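Local coordinates for protein NADH-dependent FAD reductase (PDB 4R82) that uses NADH to reduce FAD, supplying freely diffusing FADH2 to the halogenase and monooxygenase of the biosynthesis of the enediyne antitumor antibiotic C-1027, at residues G90-A95 with G170-F175; D108-V113 with G122-A127; V71-L76 with T147-E152. All coordinates share one frame; numbering follows the deposited sequence.

Interaction 1. Residues G90-A95 with G170-F175; sequences GQEKAA and GRFRRF. With ACT (acetate ion), chain H.
Phe172 meets Glu92 and Ala95 where the short beta hairpin formed by strands 166-168 and 171-173 packs against helix 92-97, at the rim of the cofactor site of this flavin reductase domain. Gly170, in the turn of the hairpin, touches NAD; its positive phi of 77° suits a glycine. Phe172 follows, its ring touching both the helix and FAD, to whose pocket it belongs. Glu92 CG lies 3.4 Å from Phe172 CD2, with the carboxylate plane turned 56° from the ring. CG stands opposite the backbone N (chi1 175°) and the chain stays extended, which lays CG and the carboxylate carbon obliquely against the CD2 side of the ring. Glu92 OE2 also forms a salt bridge with Arg96. Further round the ring, Ala95 CB approaches Phe172 CZ at 3.8 Å, a small residue allowing the helix to come close. Arg173 points away from the helix at its CB, and its guanidinium forms a salt bridge with Glu163 of the second subunit. At the helix start, where Gln91 is the N-cap residue, an acetate, probably from the crystallisation liquor, accepts from Ala94 N. Arg174 stretches its chain back toward the loop before the helix, and its NH2 ends 4.2 Å from Gly90 CA.

Interaction 2. Residues D108-V113 with G122-A127; sequences DQFDTV and GAPLIA
With chi1 near -70° and chi2 near -87°, Phe110 swings its ring out of the loop and lays one face on Pro124, while Val113 places CG2 opposite its backbone N, where it meets the CG2 of Ile126. Pro124 meets the ring face by a CH-pi contact: Pro124 CG sits 3.8 Å from the centroid of the Phe110 ring and 13° off its normal, almost over the centre, and Pro124 CB comes to 3.6 Å from Phe110 CE1. A compact, conformationally restricted pyrrolidine suits this place, since it offers apolar C-H groups to the aromatic face. Ile126 approaches from another direction, its CD1 near the ring plane and 4.2 Å from Phe110 CE1. The loop that presents the phenylalanine is shaped by a type I beta turn from Asp108 to Asp111, within which Asp108 forms an Asx turn: Phe110 N donates to Asp108 OD1 over 3.0 Å, reaching the oxygen from above the carboxylate plane. The loop 108-113 leads into strand 115-117, which pairs antiparallel with strand 124-126. Here Val113 and Ile126, both branched at CB, cross at about a right angle with their CG2 methyls 3.6 Å apart. Phe98 packs against Val113 and Ile126 and its ring meets that of Phe110, while Thr38 of strand 35-39 touches Phe110 and donates through OG1 to Pro124 O.

Interaction 3. Residues V71-L76 with T147-E152; sequences VMHQRL and TIFLGE
Thr147 OG1 and His73 NE2 lie 2.6 Å apart in a short, nearly straight hydrogen bond (169°), in which either atom could be the donor. The hydroxyl meets the imidazole at its edge, in the ring plane, so histidine brings a polar nitrogen to a hydroxyl without giving up a flat face for packing. The geometry comes from both ends: His73 holds CG opposite its backbone N (chi1 -172°), carrying the ring off the helix toward the strand, and Thr147 directs OG1 at it while its CG2 methyl turns elsewhere, over one face of the Phe149 ring. That phenylalanine is thus enclosed by aliphatic groups on both faces, with Leu76 on the opposite one. Leu76 CB stands 3.8 Å from the centroid of the Phe149 ring, a CH-pi contact, and its closest ring atom is Phe149 CE2 at 3.5 Å; Leu76 CD1 adds a second touch at Phe149 CE1, 3.8 Å away. The edge of Phe149 in turn points at the face of His73, an offset edge-to-face pair with centroids 5.6 Å apart and planes at 70°. Alternate strand residues, Thr147 and Phe149, therefore face the helix, and residues His73 and Leu76, three apart, lie near one another on the helix surface that answers them. Thr147 directly follows His146, which binds NAD, and Leu76 packs on Val66, part of the FAD site. Helix 71-78 lies against strand 146-158, which is flanked in the antiparallel sheet by strands 61-67 and 131-143; Leu140, Ile64 and Val66 from these neighbours also pack on Phe149, and Val39 of strand 35-39 touches Leu76.

All three contacts lie within one flavin reductase domain, a split beta-barrel. Interactions 1 and 3 cross along the chain, in the order 71-76, 90-95, 147-152, 170-175, and interaction 2 is nested inside the loops both close. The centres of interactions 1 and 3 are about 23 Å apart, on opposite sides of the chain's centre; interaction 3 packs a helix on the main antiparallel sheet, interaction 1 another helix on the hairpin. Both hold residues at or beside the NAD and FAD sites, and both meet the second subunit. Interaction 2, about 18 Å from each by centres, lies away from those sites but touches interaction 1 through a weak hydrogen bond, Gln91 NE2 to Ala127 O.

Interaction 1. Residues G90-A95 with G170-F175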
ATOM      1  N   GLY A  90       4.788  10.180 -15.702  1.00 18.11           N
ATOM      2  CA  GLY A  90       4.813  11.601 -16.034  1.00 21.14           C
ATOM      3  C   GLY A  90       3.599  12.415 -15.591  1.00 19.00           C
ATOM      4  O   GLY A  90       3.356  13.510 -16.109  1.00 21.14           O
ATOM      5  N   GLN A  91       2.844  11.898 -14.629  1.00 14.24           N
ATOM      6  CA  GLN A  91       1.605  12.551 -14.216  1.00 14.57           C
ATOM      7  C   GLN A  91       1.666  13.255 -12.864  1.00 13.85           C
ATOM      8  O   GLN A  91       0.668  13.305 -12.137  1.00 16.94           O
ATOM      9  CB  GLN A  91       0.458  11.548 -14.232  1.00 16.00           C
ATOM     10  CG  GLN A  91       0.185  10.999 -15.627  1.00 16.15           C
ATOM     11  CD  GLN A  91      -1.079  10.182 -15.676  1.00 15.75           C
ATOM     12  OE1 GLN A  91      -1.167   9.117 -15.055  1.00 14.15           O
ATOM     13  NE2 GLN A  91      -2.091  10.691 -16.385  1.00 17.81           N
ATOM     14  N   GLU A  92       2.823  13.807 -12.532  1.00 14.82           N
ATOM     15  CA  GLU A  92       2.958  14.553 -11.289  1.00 15.48           C
ATOM     16  C   GLU A  92       1.977  15.728 -11.207  1.00 18.16           C
ATOM     17  O   GLU A  92       1.480  16.053 -10.118  1.00 18.87           O
ATOM     18  CB  GLU A  92       4.398  15.037 -11.108  1.00 19.15           C
ATOM     19  CG  GLU A  92       4.574  15.925  -9.886  1.00 30.91           C
ATOM     20  CD  GLU A  92       6.018  16.318  -9.634  1.00 41.97           C
ATOM     21  OE1 GLU A  92       6.924  15.667 -10.199  1.00 42.52           O
ATOM     22  OE2 GLU A  92       6.240  17.280  -8.863  1.00 44.37           O
ATOM     23  N   LYS A  93       1.689  16.358 -12.344  1.00 16.84           N
ATOM     24  CA  LYS A  93       0.787  17.511 -12.352  1.00 23.84           C
ATOM     25  C   LYS A  93      -0.606  17.087 -11.904  1.00 21.82           C
ATOM     26  O   LYS A  93      -1.248  17.771 -11.099  1.00 19.57           O
ATOM     27  CB  LYS A  93       0.730  18.149 -13.743  1.00 27.93           C
ATOM     28  CG  LYS A  93      -0.195  19.353 -13.839  1.00 31.53           C
ATOM     29  N   ALA A  94      -1.062  15.948 -12.412  1.00 15.03           N
ATOM     30  CA  ALA A  94      -2.355  15.406 -12.005  1.00 12.55           C
ATOM     31  C   ALA A  94      -2.365  15.025 -10.522  1.00 15.71           C
ATOM     32  O   ALA A  94      -3.366  15.230  -9.830  1.00 15.81           O
ATOM     33  CB  ALA A  94      -2.739  14.209 -12.876  1.00 17.57           C
ATOM     34  N   ALA A  95      -1.259  14.465 -10.033  1.00 14.23           N
ATOM     35  CA  ALA A  95      -1.176  14.082  -8.627  1.00 13.04           C
ATOM     36  C   ALA A  95      -1.306  15.310  -7.733  1.00 12.76           C
ATOM     37  O   ALA A  95      -2.027  15.292  -6.735  1.00 13.39           O
ATOM     38  CB  ALA A  95       0.119  13.349  -8.338  1.00 11.42           C
ATOM     39  N   GLY A 170       8.184  11.426   1.095  1.00 19.57           N
ATOM     40  CA  GLY A 170       7.435  12.658   0.919  1.00 20.85           C
ATOM     41  C   GLY A 170       7.678  13.344  -0.415  1.00 20.35           C
ATOM     42  O   GLY A 170       7.274  14.494  -0.607  1.00 23.74           O
ATOM     43  N   ARG A 171       8.329  12.640  -1.340  1.00 16.47           N
ATOM     44  CA  ARG A 171       8.687  13.216  -2.640  1.00 16.24           C
ATOM     45  C   ARG A 171       8.220  12.330  -3.769  1.00 15.39           C
ATOM     46  O   ARG A 171       8.102  11.117  -3.608  1.00 16.07           O
ATOM     47  CB  ARG A 171      10.205  13.346  -2.783  1.00 21.18           C
ATOM     48  CG  ARG A 171      10.889  14.228  -1.779  1.00 27.89           C
ATOM     49  CD  ARG A 171      12.376  14.221  -2.047  1.00 35.14           C
ATOM     50  NE  ARG A 171      13.126  15.020  -1.087  1.00 47.70           N
ATOM     51  CZ  ARG A 171      13.228  16.343  -1.140  1.00 55.87           C
ATOM     52  NH1 ARG A 171      13.938  16.993  -0.228  1.00 58.25           N
ATOM     53  NH2 ARG A 171      12.611  17.020  -2.102  1.00 56.60           N
ATOM     54  N   PHE A 172       7.981  12.928  -4.930  1.00 14.10           N
ATOM     55  CA  PHE A 172       7.699  12.119  -6.108  1.00 14.02           C
ATOM     56  C   PHE A 172       9.031  11.632  -6.676  1.00 14.83           C
ATOM     57  O   PHE A 172      10.023  12.364  -6.683  1.00 16.17           O
ATOM     58  CB  PHE A 172       6.903  12.915  -7.140  1.00 16.31           C
ATOM     59  CG  PHE A 172       5.501  13.259  -6.691  1.00 19.73           C
ATOM     60  CD1 PHE A 172       4.689  12.300  -6.106  1.00 21.58           C
ATOM     61  CD2 PHE A 172       5.014  14.548  -6.834  1.00 24.49           C
ATOM     62  CE1 PHE A 172       3.400  12.619  -5.692  1.00 23.53           C
ATOM     63  CE2 PHE A 172       3.728  14.871  -6.430  1.00 23.06           C
ATOM     64  CZ  PHE A 172       2.927  13.906  -5.851  1.00 19.97           C
ATOM     65  N   ARG A 173       9.061  10.378  -7.113  1.00 14.79           N
ATOM     66  CA  ARG A 173      10.308   9.761  -7.566  1.00 14.75           C
ATOM     67  C   ARG A 173      10.022   8.980  -8.846  1.00 14.47           C
ATOM     68  O   ARG A 173       8.867   8.816  -9.221  1.00 16.33           O
ATOM     69  CB  ARG A 173      10.854   8.820  -6.479  1.00 15.84           C
ATOM     70  CG  ARG A 173      11.281   9.505  -5.187  1.00 14.28           C
ATOM     71  CD  ARG A 173      12.525  10.355  -5.380  1.00 15.59           C
ATOM     72  NE  ARG A 173      13.671   9.562  -5.828  1.00 18.20           N
ATOM     73  CZ  ARG A 173      14.509   8.933  -5.009  1.00 22.20           C
ATOM     74  NH1 ARG A 173      14.335   9.011  -3.696  1.00 23.26           N
ATOM     75  NH2 ARG A 173      15.524   8.229  -5.496  1.00 19.64           N
ATOM     76  N   ARG A 174      11.080   8.498  -9.495  1.00 15.09           N
ATOM     77  CA  ARG A 174      10.984   7.712 -10.727  1.00 17.24           C
ATOM     78  C   ARG A 174      11.729   6.385 -10.584  1.00 14.12           C
ATOM     79  O   ARG A 174      12.679   6.284  -9.802  1.00 17.55           O
ATOM     80  CB  ARG A 174      11.636   8.477 -11.881  1.00 21.88           C
ATOM     81  CG  ARG A 174      10.689   9.232 -12.778  1.00 33.06           C
ATOM     82  CD  ARG A 174      11.440   9.837 -13.968  1.00 40.88           C
ATOM     83  NE  ARG A 174      10.563   9.974 -15.125  1.00 45.18           N
ATOM     84  CZ  ARG A 174       9.682  10.958 -15.274  1.00 44.96           C
ATOM     85  NH1 ARG A 174       9.566  11.897 -14.344  1.00 48.10           N
ATOM     86  NH2 ARG A 174       8.915  11.006 -16.353  1.00 48.49           N
ATOM     87  N   PHE A 175      11.322   5.389 -11.373  1.00 14.94           N
ATOM     88  CA  PHE A 175      12.064   4.128 -11.465  1.00 17.03           C
ATOM     89  C   PHE A 175      13.344   4.295 -12.265  1.00 17.19           C
ATOM     90  O   PHE A 175      13.392   5.075 -13.227  1.00 19.93           O
ATOM     91  CB  PHE A 175      11.262   3.074 -12.242  1.00 13.81           C
ATOM     92  CG  PHE A 175      10.121   2.431 -11.474  1.00 12.79           C
ATOM     93  CD1 PHE A 175      10.371   1.445 -10.523  1.00 13.81           C
ATOM     94  CD2 PHE A 175       8.808   2.746 -11.784  1.00 15.20           C
ATOM     95  CE1 PHE A 175       9.318   0.823  -9.856  1.00 12.74           C
ATOM     96  CE2 PHE A 175       7.746   2.130 -11.117  1.00 20.04           C
ATOM     97  CZ  PHE A 175       8.007   1.172 -10.155  1.00 16.42           C
TER
HETATM   98  C   ACT H 206      -1.226  14.961 -16.155  1.00 33.79           C
HETATM   99  O   ACT H 206      -0.347  14.962 -15.259  1.00 25.37           O
HETATM  100  OXT ACT H 206      -1.331  13.915 -16.840  1.00 41.65           O
HETATM  101  CH3 ACT H 206      -2.111  16.150 -16.385  1.00 38.20           C

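Interaction 2. Residues D108-V113 with G122-A127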
ATOM      1  N   ASP A 108     -14.779  23.389 -12.282  1.00 37.59           N
ATOM      2  CA  ASP A 108     -14.778  21.950 -12.510  1.00 31.55           C
ATOM      3  C   ASP A 108     -13.395  21.420 -12.131  1.00 30.79           C
ATOM      4  O   ASP A 108     -12.388  21.852 -12.694  1.00 30.70           O
ATOM      5  CB  ASP A 108     -15.077  21.645 -13.982  1.00 37.89           C
ATOM      6  CG  ASP A 108     -15.295  20.160 -14.249  1.00 44.60           C
ATOM      7  OD1 ASP A 108     -15.067  19.335 -13.334  1.00 37.26           O
ATOM      8  OD2 ASP A 108     -15.687  19.816 -15.387  1.00 54.13           O
ATOM      9  N   GLN A 109     -13.347  20.488 -11.183  1.00 27.69           N
ATOM     10  CA  GLN A 109     -12.081  19.895 -10.749  1.00 26.64           C
ATOM     11  C   GLN A 109     -11.404  19.143 -11.906  1.00 27.65           C
ATOM     12  O   GLN A 109     -10.184  18.949 -11.913  1.00 28.28           O
ATOM     13  CB  GLN A 109     -12.320  18.956  -9.557  1.00 28.36           C
ATOM     14  CG  GLN A 109     -11.062  18.552  -8.787  1.00 23.95           C
ATOM     15  CD  GLN A 109     -11.327  17.472  -7.741  1.00 27.99           C
ATOM     16  OE1 GLN A 109     -12.347  16.777  -7.789  1.00 25.67           O
ATOM     17  NE2 GLN A 109     -10.398  17.315  -6.802  1.00 25.52           N
ATOM     18  N   PHE A 110     -12.197  18.741 -12.896  1.00 24.81           N
ATOM     19  CA  PHE A 110     -11.711  17.870 -13.964  1.00 26.66           C
ATOM     20  C   PHE A 110     -11.412  18.566 -15.305  1.00 37.22           C
ATOM     21  O   PHE A 110     -11.068  17.898 -16.283  1.00 42.28           O
ATOM     22  CB  PHE A 110     -12.713  16.736 -14.204  1.00 23.40           C
ATOM     23  CG  PHE A 110     -12.773  15.731 -13.093  1.00 16.60           C
ATOM     24  CD1 PHE A 110     -11.900  14.652 -13.072  1.00 15.21           C
ATOM     25  CD2 PHE A 110     -13.712  15.858 -12.072  1.00 17.86           C
ATOM     26  CE1 PHE A 110     -11.953  13.715 -12.051  1.00 14.58           C
ATOM     27  CE2 PHE A 110     -13.773  14.915 -11.049  1.00 16.96           C
ATOM     28  CZ  PHE A 110     -12.896  13.851 -11.039  1.00 18.76           C
ATOM     29  N   ASP A 111     -11.539  19.890 -15.370  1.00 38.91           N
ATOM     30  CA  ASP A 111     -11.292  20.580 -16.643  1.00 46.90           C
ATOM     31  C   ASP A 111      -9.806  20.822 -16.943  1.00 46.21           C
ATOM     32  O   ASP A 111      -9.455  21.331 -18.009  1.00 52.95           O
ATOM     33  CB  ASP A 111     -12.112  21.874 -16.761  1.00 55.31           C
ATOM     34  CG  ASP A 111     -11.897  22.820 -15.596  1.00 62.89           C
ATOM     35  OD1 ASP A 111     -10.822  22.764 -14.962  1.00 65.87           O
ATOM     36  OD2 ASP A 111     -12.808  23.633 -15.323  1.00 67.26           O
ATOM     37  N   THR A 112      -8.947  20.438 -16.005  1.00 43.66           N
ATOM     38  CA  THR A 112      -7.497  20.557 -16.154  1.00 45.55           C
ATOM     39  C   THR A 112      -6.913  19.285 -16.765  1.00 42.66           C
ATOM     40  O   THR A 112      -5.871  19.302 -17.430  1.00 43.43           O
ATOM     41  CB  THR A 112      -6.841  20.853 -14.779  1.00 51.68           C
ATOM     42  OG1 THR A 112      -6.874  22.263 -14.538  1.00 56.86           O
ATOM     43  CG2 THR A 112      -5.392  20.366 -14.709  1.00 47.55           C
ATOM     44  N   VAL A 113      -7.624  18.182 -16.564  1.00 34.82           N
ATOM     45  CA  VAL A 113      -7.121  16.871 -16.921  1.00 30.02           C
ATOM     46  C   VAL A 113      -7.964  16.254 -18.044  1.00 25.73           C
ATOM     47  O   VAL A 113      -9.136  16.600 -18.217  1.00 31.66           O
ATOM     48  CB  VAL A 113      -7.122  15.959 -15.666  1.00 44.44           C
ATOM     49  CG1 VAL A 113      -8.541  15.715 -15.183  1.00 45.04           C
ATOM     50  CG2 VAL A 113      -6.420  14.650 -15.937  1.00 44.25           C
ATOM     51  N   GLY A 122     -19.496   5.414 -13.225  1.00 17.01           N
ATOM     52  CA  GLY A 122     -19.954   6.753 -13.557  1.00 17.14           C
ATOM     53  C   GLY A 122     -18.921   7.802 -13.172  1.00 17.26           C
ATOM     54  O   GLY A 122     -19.199   9.004 -13.187  1.00 18.01           O
ATOM     55  N   ALA A 123     -17.722   7.336 -12.832  1.00 15.15           N
ATOM     56  CA  ALA A 123     -16.649   8.222 -12.378  1.00 18.07           C
ATOM     57  C   ALA A 123     -15.693   8.543 -13.511  1.00 17.85           C
ATOM     58  O   ALA A 123     -15.415   7.686 -14.362  1.00 15.09           O
ATOM     59  CB  ALA A 123     -15.894   7.585 -11.230  1.00 14.96           C
ATOM     60  N   PRO A 124     -15.180   9.784 -13.529  1.00 16.36           N
ATOM     61  CA  PRO A 124     -14.144  10.114 -14.508  1.00 14.77           C
ATOM     62  C   PRO A 124     -12.890   9.283 -14.266  1.00 15.52           C
ATOM     63  O   PRO A 124     -12.437   9.162 -13.127  1.00 16.46           O
ATOM     64  CB  PRO A 124     -13.867  11.600 -14.234  1.00 15.92           C
ATOM     65  CG  PRO A 124     -15.117  12.107 -13.573  1.00 18.27           C
ATOM     66  CD  PRO A 124     -15.585  10.957 -12.728  1.00 14.84           C
ATOM     67  N   LEU A 125     -12.336   8.695 -15.322  1.00 11.98           N
ATOM     68  CA  LEU A 125     -11.118   7.908 -15.189  1.00 11.11           C
ATOM     69  C   LEU A 125     -10.000   8.745 -15.803  1.00 11.53           C
ATOM     70  O   LEU A 125     -10.185   9.306 -16.876  1.00 15.74           O
ATOM     71  CB  LEU A 125     -11.253   6.593 -15.961  1.00 13.37           C
ATOM     72  CG  LEU A 125     -12.489   5.764 -15.610  1.00 17.36           C
ATOM     73  CD1 LEU A 125     -12.591   4.540 -16.505  1.00 17.35           C
ATOM     74  CD2 LEU A 125     -12.399   5.344 -14.180  1.00 20.29           C
ATOM     75  N   ILE A 126      -8.859   8.855 -15.127  1.00 11.54           N
ATOM     76  CA  ILE A 126      -7.830   9.788 -15.578  1.00 13.52           C
ATOM     77  C   ILE A 126      -7.081   9.242 -16.794  1.00 13.48           C
ATOM     78  O   ILE A 126      -6.514   8.148 -16.743  1.00 13.78           O
ATOM     79  CB  ILE A 126      -6.825  10.115 -14.455  1.00 15.89           C
ATOM     80  CG1 ILE A 126      -7.558  10.551 -13.179  1.00 16.68           C
ATOM     81  CG2 ILE A 126      -5.859  11.207 -14.905  1.00 15.13           C
ATOM     82  CD1 ILE A 126      -8.523  11.700 -13.361  1.00 15.62           C
ATOM     83  N   ALA A 127      -7.091   9.995 -17.891  1.00 13.50           N
ATOM     84  CA  ALA A 127      -6.418   9.554 -19.112  1.00 14.35           C
ATOM     85  C   ALA A 127      -4.918   9.511 -18.865  1.00 14.86           C
ATOM     86  O   ALA A 127      -4.393  10.298 -18.072  1.00 15.34           O
ATOM     87  CB  ALA A 127      -6.748  10.493 -20.279  1.00 17.00           C
TER

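Interaction 3. Residues V71-L76 with T147-E152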
ATOM      1  N   VAL A  71     -13.692  15.714   1.780  1.00 23.45           N
ATOM      2  CA  VAL A  71     -14.973  15.681   1.066  1.00 24.52           C
ATOM      3  C   VAL A  71     -15.179  14.328   0.397  1.00 26.97           C
ATOM      4  O   VAL A  71     -16.297  13.795   0.355  1.00 21.03           O
ATOM      5  CB  VAL A  71     -15.078  16.814   0.028  1.00 30.91           C
ATOM      6  CG1 VAL A  71     -16.228  16.567  -0.939  1.00 34.81           C
ATOM      7  CG2 VAL A  71     -15.257  18.146   0.727  1.00 28.55           C
HETATM    8  N   MSE A  72     -14.096  13.757  -0.117  1.00 22.42           N
HETATM    9  CA  MSE A  72     -14.189  12.445  -0.746  1.00 18.24           C
HETATM   10  C   MSE A  72     -14.758  11.406   0.225  1.00 20.25           C
HETATM   11  O   MSE A  72     -15.449  10.469  -0.174  1.00 21.65           O
HETATM   12  CB  MSE A  72     -12.821  11.996  -1.261  1.00 21.97           C
HETATM   13  CG  MSE A  72     -12.802  10.569  -1.807  1.00 19.14           C
HETATM   14 SE   MSE A  72     -13.987  10.351  -3.334  0.49 14.43          SE
HETATM   15  CE  MSE A  72     -12.996  11.496  -4.516  1.00  9.41           C
ATOM     16  N   HIS A  73     -14.468  11.577   1.508  1.00 21.27           N
ATOM     17  CA  HIS A  73     -15.009  10.664   2.497  1.00 17.96           C
ATOM     18  C   HIS A  73     -16.543  10.705   2.466  1.00 18.47           C
ATOM     19  O   HIS A  73     -17.183   9.660   2.475  1.00 20.02           O
ATOM     20  CB  HIS A  73     -14.486  11.013   3.889  1.00 16.84           C
ATOM     21  CG  HIS A  73     -14.845  10.013   4.936  1.00 14.35           C
ATOM     22  ND1 HIS A  73     -16.061  10.020   5.586  1.00 17.59           N
ATOM     23  CD2 HIS A  73     -14.146   8.976   5.453  1.00 12.80           C
ATOM     24  CE1 HIS A  73     -16.097   9.024   6.455  1.00 19.28           C
ATOM     25  NE2 HIS A  73     -14.943   8.382   6.400  1.00 15.56           N
ATOM     26  N   GLN A  74     -17.128  11.898   2.404  1.00 15.64           N
ATOM     27  CA  GLN A  74     -18.594  12.007   2.390  1.00 17.63           C
ATOM     28  C   GLN A  74     -19.169  11.383   1.116  1.00 20.61           C
ATOM     29  O   GLN A  74     -20.214  10.721   1.150  1.00 20.36           O
ATOM     30  CB  GLN A  74     -19.047  13.464   2.550  1.00 25.99           C
ATOM     31  N   ARG A  75     -18.465  11.546  -0.001  1.00 18.31           N
ATOM     32  CA  ARG A  75     -18.923  10.954  -1.265  1.00 15.36           C
ATOM     33  C   ARG A  75     -18.908   9.438  -1.242  1.00 18.93           C
ATOM     34  O   ARG A  75     -19.886   8.799  -1.627  1.00 22.60           O
ATOM     35  CB  ARG A  75     -18.055  11.426  -2.419  1.00 20.17           C
ATOM     36  CG  ARG A  75     -18.053  12.915  -2.607  1.00 23.83           C
ATOM     37  CD  ARG A  75     -19.340  13.398  -3.237  1.00 34.22           C
ATOM     38  NE  ARG A  75     -19.107  14.666  -3.917  1.00 42.01           N
ATOM     39  CZ  ARG A  75     -19.134  15.843  -3.306  1.00 46.16           C
ATOM     40  NH1 ARG A  75     -19.404  15.903  -2.007  1.00 42.09           N
ATOM     41  NH2 ARG A  75     -18.902  16.955  -3.989  1.00 50.43           N
ATOM     42  N   LEU A  76     -17.787   8.869  -0.815  1.00 17.15           N
ATOM     43  CA  LEU A  76     -17.634   7.424  -0.763  1.00 21.08           C
ATOM     44  C   LEU A  76     -18.631   6.775   0.178  1.00 22.79           C
ATOM     45  O   LEU A  76     -19.083   5.657  -0.067  1.00 26.57           O
ATOM     46  CB  LEU A  76     -16.216   7.047  -0.349  1.00 16.65           C
ATOM     47  CG  LEU A  76     -15.109   7.362  -1.345  1.00 15.72           C
ATOM     48  CD1 LEU A  76     -13.748   7.227  -0.679  1.00 16.64           C
ATOM     49  CD2 LEU A  76     -15.221   6.440  -2.552  1.00 17.62           C
ATOM     50  N   THR A 147     -11.179   6.188   7.274  1.00 13.89           N
ATOM     51  CA  THR A 147     -12.055   5.046   7.052  1.00 13.12           C
ATOM     52  C   THR A 147     -11.425   4.204   5.956  1.00 15.10           C
ATOM     53  O   THR A 147     -10.880   4.733   4.979  1.00 13.39           O
ATOM     54  CB  THR A 147     -13.448   5.483   6.612  1.00 14.38           C
ATOM     55  OG1 THR A 147     -14.066   6.240   7.656  1.00 18.50           O
ATOM     56  CG2 THR A 147     -14.324   4.262   6.309  1.00 18.23           C
ATOM     57  N   ILE A 148     -11.457   2.888   6.149  1.00 13.54           N
ATOM     58  CA  ILE A 148     -10.930   1.942   5.173  1.00 11.28           C
ATOM     59  C   ILE A 148     -12.100   1.509   4.306  1.00 11.69           C
ATOM     60  O   ILE A 148     -13.068   0.950   4.818  1.00 13.39           O
ATOM     61  CB  ILE A 148     -10.336   0.723   5.892  1.00 11.98           C
ATOM     62  CG1 ILE A 148      -9.185   1.177   6.804  1.00 14.56           C
ATOM     63  CG2 ILE A 148      -9.842  -0.327   4.894  1.00 12.53           C
ATOM     64  CD1 ILE A 148      -8.701   0.094   7.769  1.00 16.35           C
ATOM     65  N   PHE A 149     -12.028   1.787   3.006  1.00 12.71           N
ATOM     66  CA  PHE A 149     -13.090   1.389   2.078  1.00 11.92           C
ATOM     67  C   PHE A 149     -12.609   0.189   1.298  1.00 10.35           C
ATOM     68  O   PHE A 149     -11.622   0.279   0.560  1.00 12.92           O
ATOM     69  CB  PHE A 149     -13.416   2.531   1.099  1.00 11.44           C
ATOM     70  CG  PHE A 149     -14.052   3.728   1.748  1.00 13.58           C
ATOM     71  CD1 PHE A 149     -13.268   4.747   2.282  1.00 16.76           C
ATOM     72  CD2 PHE A 149     -15.432   3.843   1.816  1.00 15.41           C
ATOM     73  CE1 PHE A 149     -13.856   5.855   2.881  1.00 17.81           C
ATOM     74  CE2 PHE A 149     -16.027   4.944   2.423  1.00 19.81           C
ATOM     75  CZ  PHE A 149     -15.240   5.953   2.952  1.00 22.30           C
ATOM     76  N   LEU A 150     -13.306  -0.929   1.462  1.00 10.90           N
ATOM     77  CA  LEU A 150     -12.966  -2.162   0.766  1.00 10.72           C
ATOM     78  C   LEU A 150     -13.895  -2.271  -0.432  1.00 13.18           C
ATOM     79  O   LEU A 150     -15.124  -2.255  -0.279  1.00 15.28           O
ATOM     80  CB  LEU A 150     -13.179  -3.350   1.708  1.00 14.74           C
ATOM     81  CG  LEU A 150     -12.770  -4.750   1.238  1.00 18.27           C
ATOM     82  CD1 LEU A 150     -11.271  -4.843   1.073  1.00 16.48           C
ATOM     83  CD2 LEU A 150     -13.264  -5.812   2.219  1.00 20.24           C
ATOM     84  N   GLY A 151     -13.317  -2.352  -1.627  1.00 11.68           N
ATOM     85  CA  GLY A 151     -14.119  -2.423  -2.833  1.00 14.18           C
ATOM     86  C   GLY A 151     -13.865  -3.689  -3.614  1.00 14.22           C
ATOM     87  O   GLY A 151     -12.748  -4.208  -3.608  1.00 13.83           O
ATOM     88  N   GLU A 152     -14.905  -4.186  -4.277  1.00 12.24           N
ATOM     89  CA  GLU A 152     -14.747  -5.328  -5.169  1.00 11.42           C
ATOM     90  C   GLU A 152     -14.527  -4.806  -6.587  1.00 13.95           C
ATOM     91  O   GLU A 152     -15.276  -3.947  -7.062  1.00 13.58           O
ATOM     92  CB  GLU A 152     -15.960  -6.262  -5.100  1.00 14.73           C
ATOM     93  CG  GLU A 152     -15.822  -7.453  -6.059  1.00 19.95           C
ATOM     94  CD  GLU A 152     -16.904  -8.491  -5.891  1.00 26.01           C
ATOM     95  OE1 GLU A 152     -17.668  -8.406  -4.909  1.00 30.90           O
ATOM     96  OE2 GLU A 152     -16.982  -9.401  -6.745  1.00 27.39           O
TER